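Local coordinates for protein putative gamma-glutamylcyclotransferase YkqA (Bacillus subtilis, PDB 2QIK) that is a putative gamma-glutamylcyclotransferase, probably cleaving gamma-glutamyl compounds by an acyl transfer that closes the glutamyl group into a ring, at residues Glu205-Val217 / Tyr226-Glu238. Sequence-based numbering, arbitrary orientation.
Sequences EGVESLTYRPAFV and YKDCLTFLVLQKE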
loop_
_atom_site.group_PDB
_atom_site.type_symbol
_atom_site.label_atom_id
_atom_site.label_comp_id
_atom_site.label_asym_id
_atom_site.label_seq_id
_atom_site.Cartn_x
_atom_site.Cartn_y
_atom_site.Cartn_z
ATOM N N GLU A 205 10.149 -1.244 9.172
ATOM C CA GLU A 205 8.838 -1.838 8.876
ATOM C C GLU A 205 8.877 -3.330 8.690
ATOM O O GLU A 205 7.858 -3.958 8.380
ATOM C CB GLU A 205 8.218 -1.168 7.621
ATOM C CG GLU A 205 8.132 0.324 7.768
ATOM C CD GLU A 205 7.156 0.811 8.692
ATOM O OE1 GLU A 205 6.407 0.029 9.315
ATOM O OE2 GLU A 205 6.944 2.073 8.595
ATOM N N GLY A 206 10.020 -3.977 8.914
ATOM C CA GLY A 206 10.042 -5.418 8.886
ATOM C C GLY A 206 9.627 -6.015 7.555
ATOM O O GLY A 206 9.021 -7.077 7.500
ATOM N N VAL A 207 10.035 -5.388 6.454
ATOM C CA VAL A 207 9.676 -5.873 5.143
ATOM C C VAL A 207 10.196 -7.284 4.900
ATOM O O VAL A 207 9.487 -8.141 4.414
ATOM C CB VAL A 207 10.126 -4.924 4.033
ATOM C CG1 VAL A 207 10.024 -5.533 2.651
ATOM C CG2 VAL A 207 9.335 -3.604 4.152
ATOM N N GLU A 208 11.446 -7.521 5.268
ATOM C CA GLU A 208 12.031 -8.820 5.037
ATOM C C GLU A 208 11.413 -9.937 5.848
ATOM O O GLU A 208 11.457 -11.089 5.442
ATOM C CB GLU A 208 13.554 -8.771 5.286
ATOM C CG GLU A 208 14.296 -10.058 4.893
ATOM C CD GLU A 208 15.747 -10.182 5.343
ATOM O OE1 GLU A 208 16.152 -9.562 6.371
ATOM O OE2 GLU A 208 16.426 -11.031 4.683
ATOM N N SER A 209 10.874 -9.621 7.003
ATOM C CA SER A 209 10.154 -10.597 7.786
ATOM C C SER A 209 8.673 -10.664 7.564
ATOM O O SER A 209 7.936 -11.295 8.338
ATOM C CB SER A 209 10.422 -10.378 9.278
ATOM O OG SER A 209 9.985 -9.090 9.685
ATOM N N LEU A 210 8.204 -9.984 6.545
ATOM C CA LEU A 210 6.794 -10.021 6.156
ATOM C C LEU A 210 5.919 -9.451 7.283
ATOM O O LEU A 210 4.825 -9.889 7.566
ATOM C CB LEU A 210 6.305 -11.378 5.704
ATOM C CG LEU A 210 7.182 -11.933 4.575
ATOM C CD1 LEU A 210 6.649 -13.332 4.177
ATOM C CD2 LEU A 210 7.163 -11.098 3.331
ATOM N N THR A 211 6.383 -8.373 7.891
ATOM C CA THR A 211 5.620 -7.641 8.939
ATOM C C THR A 211 4.673 -6.677 8.218
ATOM O O THR A 211 3.449 -6.787 8.300
ATOM C CB THR A 211 6.541 -6.959 9.919
ATOM O OG1 THR A 211 7.511 -7.858 10.454
ATOM C CG2 THR A 211 5.740 -6.351 11.066
ATOM N N TYR A 212 5.241 -5.700 7.508
ATOM C CA TYR A 212 4.551 -4.796 6.625
ATOM C C TYR A 212 5.041 -5.059 5.217
ATOM O O TYR A 212 6.173 -5.539 5.016
ATOM C CB TYR A 212 4.847 -3.320 6.927
ATOM C CG TYR A 212 4.241 -2.818 8.231
ATOM C CD1 TYR A 212 3.126 -1.997 8.262
ATOM C CD2 TYR A 212 4.812 -3.166 9.457
ATOM C CE1 TYR A 212 2.576 -1.592 9.425
ATOM C CE2 TYR A 212 4.257 -2.765 10.628
ATOM C CZ TYR A 212 3.112 -1.945 10.621
ATOM O OH TYR A 212 2.572 -1.565 11.822
ATOM N N ARG A 213 4.249 -4.648 4.252
ATOM C CA ARG A 213 4.709 -4.560 2.861
ATOM C C ARG A 213 4.742 -3.109 2.400
ATOM O O ARG A 213 3.931 -2.285 2.858
ATOM C CB ARG A 213 3.762 -5.291 1.946
ATOM C CG ARG A 213 2.372 -4.866 1.892
ATOM C CD ARG A 213 1.549 -5.693 0.938
ATOM N NE ARG A 213 0.273 -5.198 0.791
ATOM C CZ ARG A 213 -0.122 -4.301 -0.215
ATOM N NH1 ARG A 213 0.627 -3.913 -1.212
ATOM N NH2 ARG A 213 -1.317 -3.949 -0.252
ATOM N N PRO A 214 5.656 -2.765 1.478
ATOM C CA PRO A 214 5.547 -1.510 0.769
ATOM C C PRO A 214 4.252 -1.486 -0.010
ATOM O O PRO A 214 3.785 -2.530 -0.507
ATOM C CB PRO A 214 6.778 -1.525 -0.131
ATOM C CG PRO A 214 7.644 -2.655 0.280
ATOM C CD PRO A 214 6.739 -3.634 0.919
ATOM N N ALA A 215 3.644 -0.319 -0.113
ATOM C CA ALA A 215 2.424 -0.118 -0.819
ATOM C C ALA A 215 2.387 1.284 -1.349
ATOM O O ALA A 215 3.231 2.119 -0.996
ATOM C CB ALA A 215 1.226 -0.413 0.080
ATOM N N PHE A 216 1.405 1.600 -2.174
ATOM C CA PHE A 216 1.350 2.879 -2.883
ATOM C C PHE A 216 -0.049 3.489 -2.747
ATOM O O PHE A 216 -1.047 2.748 -2.884
ATOM C CB PHE A 216 1.750 2.737 -4.349
ATOM C CG PHE A 216 3.141 2.187 -4.440
ATOM C CD1 PHE A 216 4.217 2.988 -4.343
ATOM C CD2 PHE A 216 3.348 0.821 -4.404
ATOM C CE1 PHE A 216 5.506 2.448 -4.261
ATOM C CE2 PHE A 216 4.604 0.274 -4.298
ATOM C CZ PHE A 216 5.664 1.126 -4.266
ATOM N N VAL A 217 -0.080 4.778 -2.509
ATOM C CA VAL A 217 -1.295 5.536 -2.385
ATOM C C VAL A 217 -1.100 6.874 -3.027
ATOM O O VAL A 217 -0.024 7.411 -3.123
ATOM C CB VAL A 217 -1.733 5.707 -0.895
ATOM C CG1 VAL A 217 -2.154 4.401 -0.329
ATOM C CG2 VAL A 217 -0.662 6.379 -0.040
ATOM N N TYR A 226 -0.410 14.107 -5.091
ATOM C CA TYR A 226 0.826 13.357 -5.213
ATOM C C TYR A 226 0.514 11.882 -5.518
ATOM O O TYR A 226 -0.229 11.224 -4.770
ATOM C CB TYR A 226 1.635 13.438 -3.886
ATOM C CG TYR A 226 2.188 14.834 -3.648
ATOM C CD1 TYR A 226 3.488 15.116 -4.064
ATOM C CD2 TYR A 226 1.451 15.786 -2.999
ATOM C CE1 TYR A 226 4.072 16.386 -3.827
ATOM C CE2 TYR A 226 1.977 17.050 -2.812
ATOM C CZ TYR A 226 3.275 17.303 -3.233
ATOM O OH TYR A 226 3.856 18.530 -3.045
ATOM N N LYS A 227 1.119 11.370 -6.563
ATOM C CA LYS A 227 0.784 10.003 -7.093
ATOM C C LYS A 227 1.853 8.983 -6.698
ATOM O O LYS A 227 3.042 9.264 -6.668
ATOM C CB LYS A 227 0.793 10.036 -8.614
ATOM C CG LYS A 227 -0.310 10.945 -9.140
ATOM C CD LYS A 227 -0.314 11.077 -10.599
ATOM C CE LYS A 227 -1.427 12.029 -11.002
ATOM N NZ LYS A 227 -2.805 11.832 -10.427
ATOM N N ASP A 228 1.407 7.772 -6.382
ATOM C CA ASP A 228 2.346 6.679 -6.128
ATOM C C ASP A 228 3.243 6.988 -4.960
ATOM O O ASP A 228 4.424 6.698 -4.988
ATOM C CB ASP A 228 3.085 6.270 -7.382
ATOM C CG ASP A 228 2.238 5.492 -8.323
ATOM O OD1 ASP A 228 2.586 5.467 -9.545
ATOM O OD2 ASP A 228 1.223 4.869 -7.978
ATOM N N CYS A 229 2.670 7.564 -3.890
ATOM C CA CYS A 229 3.407 7.788 -2.655
ATOM C C CYS A 229 3.606 6.427 -1.970
ATOM O O CYS A 229 2.716 5.578 -1.958
ATOM C CB CYS A 229 2.625 8.661 -1.722
ATOM S SG CYS A 229 2.297 10.280 -2.391
ATOM N N LEU A 230 4.807 6.198 -1.455
ATOM C CA LEU A 230 5.098 4.980 -0.691
ATOM C C LEU A 230 4.492 5.052 0.683
ATOM O O LEU A 230 4.559 6.068 1.375
ATOM C CB LEU A 230 6.588 4.895 -0.506
ATOM C CG LEU A 230 7.143 3.780 0.418
ATOM C CD1 LEU A 230 6.838 2.418 -0.215
ATOM C CD2 LEU A 230 8.556 3.926 0.643
ATOM N N THR A 231 3.877 3.943 1.105
ATOM C CA THR A 231 3.499 3.723 2.487
ATOM C C THR A 231 3.741 2.266 2.827
ATOM O O THR A 231 4.269 1.538 1.998
ATOM C CB THR A 231 2.046 4.235 2.687
ATOM O OG1 THR A 231 1.806 4.365 4.094
ATOM C CG2 THR A 231 1.020 3.327 2.136
ATOM N N PHE A 232 3.433 1.865 4.063
ATOM C CA PHE A 232 3.619 0.497 4.469
ATOM C C PHE A 232 2.347 0.024 5.101
ATOM O O PHE A 232 1.691 0.766 5.853
ATOM C CB PHE A 232 4.805 0.357 5.452
ATOM C CG PHE A 232 6.111 0.651 4.832
ATOM C CD1 PHE A 232 6.596 1.935 4.811
ATOM C CD2 PHE A 232 6.843 -0.344 4.200
ATOM C CE1 PHE A 232 7.775 2.232 4.187
ATOM C CE2 PHE A 232 8.035 -0.070 3.591
ATOM C CZ PHE A 232 8.498 1.229 3.574
ATOM N N LEU A 233 1.940 -1.217 4.750
ATOM C CA LEU A 233 0.629 -1.796 5.246
ATOM C C LEU A 233 0.879 -3.164 5.868
ATOM O O LEU A 233 1.766 -3.888 5.431
ATOM C CB LEU A 233 -0.385 -1.909 4.099
ATOM C CG LEU A 233 -0.702 -0.600 3.393
ATOM C CD1 LEU A 233 -1.534 -0.877 2.153
ATOM C CD2 LEU A 233 -1.334 0.404 4.329
ATOM N N VAL A 234 0.115 -3.461 6.925
ATOM C CA VAL A 234 0.266 -4.710 7.626
ATOM C C VAL A 234 -0.112 -5.881 6.756
ATOM O O VAL A 234 -1.115 -5.878 6.055
ATOM C CB VAL A 234 -0.599 -4.693 8.903
ATOM C CG1 VAL A 234 -0.659 -6.038 9.590
ATOM C CG2 VAL A 234 -0.083 -3.680 9.871
ATOM N N LEU A 235 0.695 -6.952 6.825
ATOM C CA LEU A 235 0.426 -8.180 6.099
ATOM C C LEU A 235 -0.504 -9.142 6.773
ATOM O O LEU A 235 -1.409 -9.683 6.117
ATOM C CB LEU A 235 1.775 -8.847 5.729
ATOM C CG LEU A 235 2.448 -8.159 4.586
ATOM C CD1 LEU A 235 3.955 -8.504 4.527
ATOM C CD2 LEU A 235 1.786 -8.541 3.273
ATOM N N GLN A 236 -0.359 -9.366 8.055
ATOM C CA GLN A 236 -1.291 -10.255 8.761
ATOM C C GLN A 236 -2.150 -9.416 9.721
ATOM O O GLN A 236 -1.738 -9.069 10.847
ATOM C CB GLN A 236 -0.435 -11.192 9.579
ATOM C CG GLN A 236 0.401 -12.332 8.922
ATOM C CD GLN A 236 1.530 -12.015 7.887
ATOM O OE1 GLN A 236 2.750 -11.553 8.184
ATOM N NE2 GLN A 236 1.179 -12.433 6.633
ATOM N N LYS A 237 -3.335 -9.042 9.258
ATOM C CA LYS A 237 -4.148 -8.097 9.999
ATOM C C LYS A 237 -4.970 -8.898 11.044
ATOM O O LYS A 237 -5.473 -9.949 10.719
ATOM C CB LYS A 237 -5.067 -7.367 9.055
ATOM C CG LYS A 237 -4.283 -6.498 8.017
ATOM C CD LYS A 237 -5.179 -5.690 7.209
ATOM C CE LYS A 237 -4.573 -5.192 5.905
ATOM N NZ LYS A 237 -3.461 -4.246 6.097
ATOM N N GLU A 238 -5.051 -8.370 12.244
ATOM C CA GLU A 238 -5.836 -8.948 13.290
ATOM C C GLU A 238 -6.860 -7.932 13.795
ATOM O O GLU A 238 -6.795 -6.741 13.466
ATOM C CB GLU A 238 -4.872 -9.471 14.375
ATOM C CG GLU A 238 -3.861 -10.473 13.801
ATOM C CD GLU A 238 -2.952 -11.452 14.626
ATOM O OE1 GLU A 238 -3.426 -12.111 15.605
ATOM O OE2 GLU A 238 -1.759 -11.658 14.142
HETATM O O HOH W 1 2.090 -8.906 9.506
HETATM O O HOH W 2 -1.347 -6.038 3.182
#
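Strands 212-217 and 229-234 pair antiparallel as the two arms of a beta hairpin in the AIG2-like region of the chain. Arg213/Leu233, Ala215/Thr231 and Val217/Cys229 are its hydrogen-bonded pairs, each closed by two reciprocal N-H to O bonds, such as Arg213 N to Leu233 O (2.9 Å). Past Tyr212/Val234, at the end away from the hairpin turn, Leu235 N donates to Thr211 O at 3.1 Å.

Among the side chains, the Phe232 ring is the main apolar surface. Chi1 of Glu205 (-55°), with CG anti to the carbonyl carbon, puts CG over one face of this ring, offset toward the rim, as a CH-pi contact 3.7 Å from the centroid. The bend at chi2 then lays the carboxylate 19° from the ring plane. Val207 CG2 meets Phe232 CE2 at 3.8 Å. Helix 198-204 packs on the same face of the hairpin, Tyr202 touching Pro214, Leu198 touching Leu230 and Leu201 touching Phe232. Replacing Phe232 by alanine is likely to open a gap beneath Glu205 and Val207 and leave the Glu205 methylene without its ring face. On the other face, Ala215 CB presses on Leu233 CD1 at 3.5 Å, tighter than usual, and Arg213 runs extended past Leu235, its CD 3.7 Å from Leu235 CD2. At the diverging Tyr212/Val234 pair, Val234 CG2 approaches Tyr212 CE1 at 3.4 Å.

Of the polar ends, Glu205 OE1 stands over the Tyr212 ring, while OE2 bonds a citrate probably taken up from the crystallisation liquor. Arg213 NE binds water 2, which bridges to Val234 O.

Backbone bonds thus set the hairpin's register, apolar contacts tie the post-helix loop to it, and Arg213 NH2 and Tyr212 OH bond Gln30 and Ala177 elsewhere in the chain.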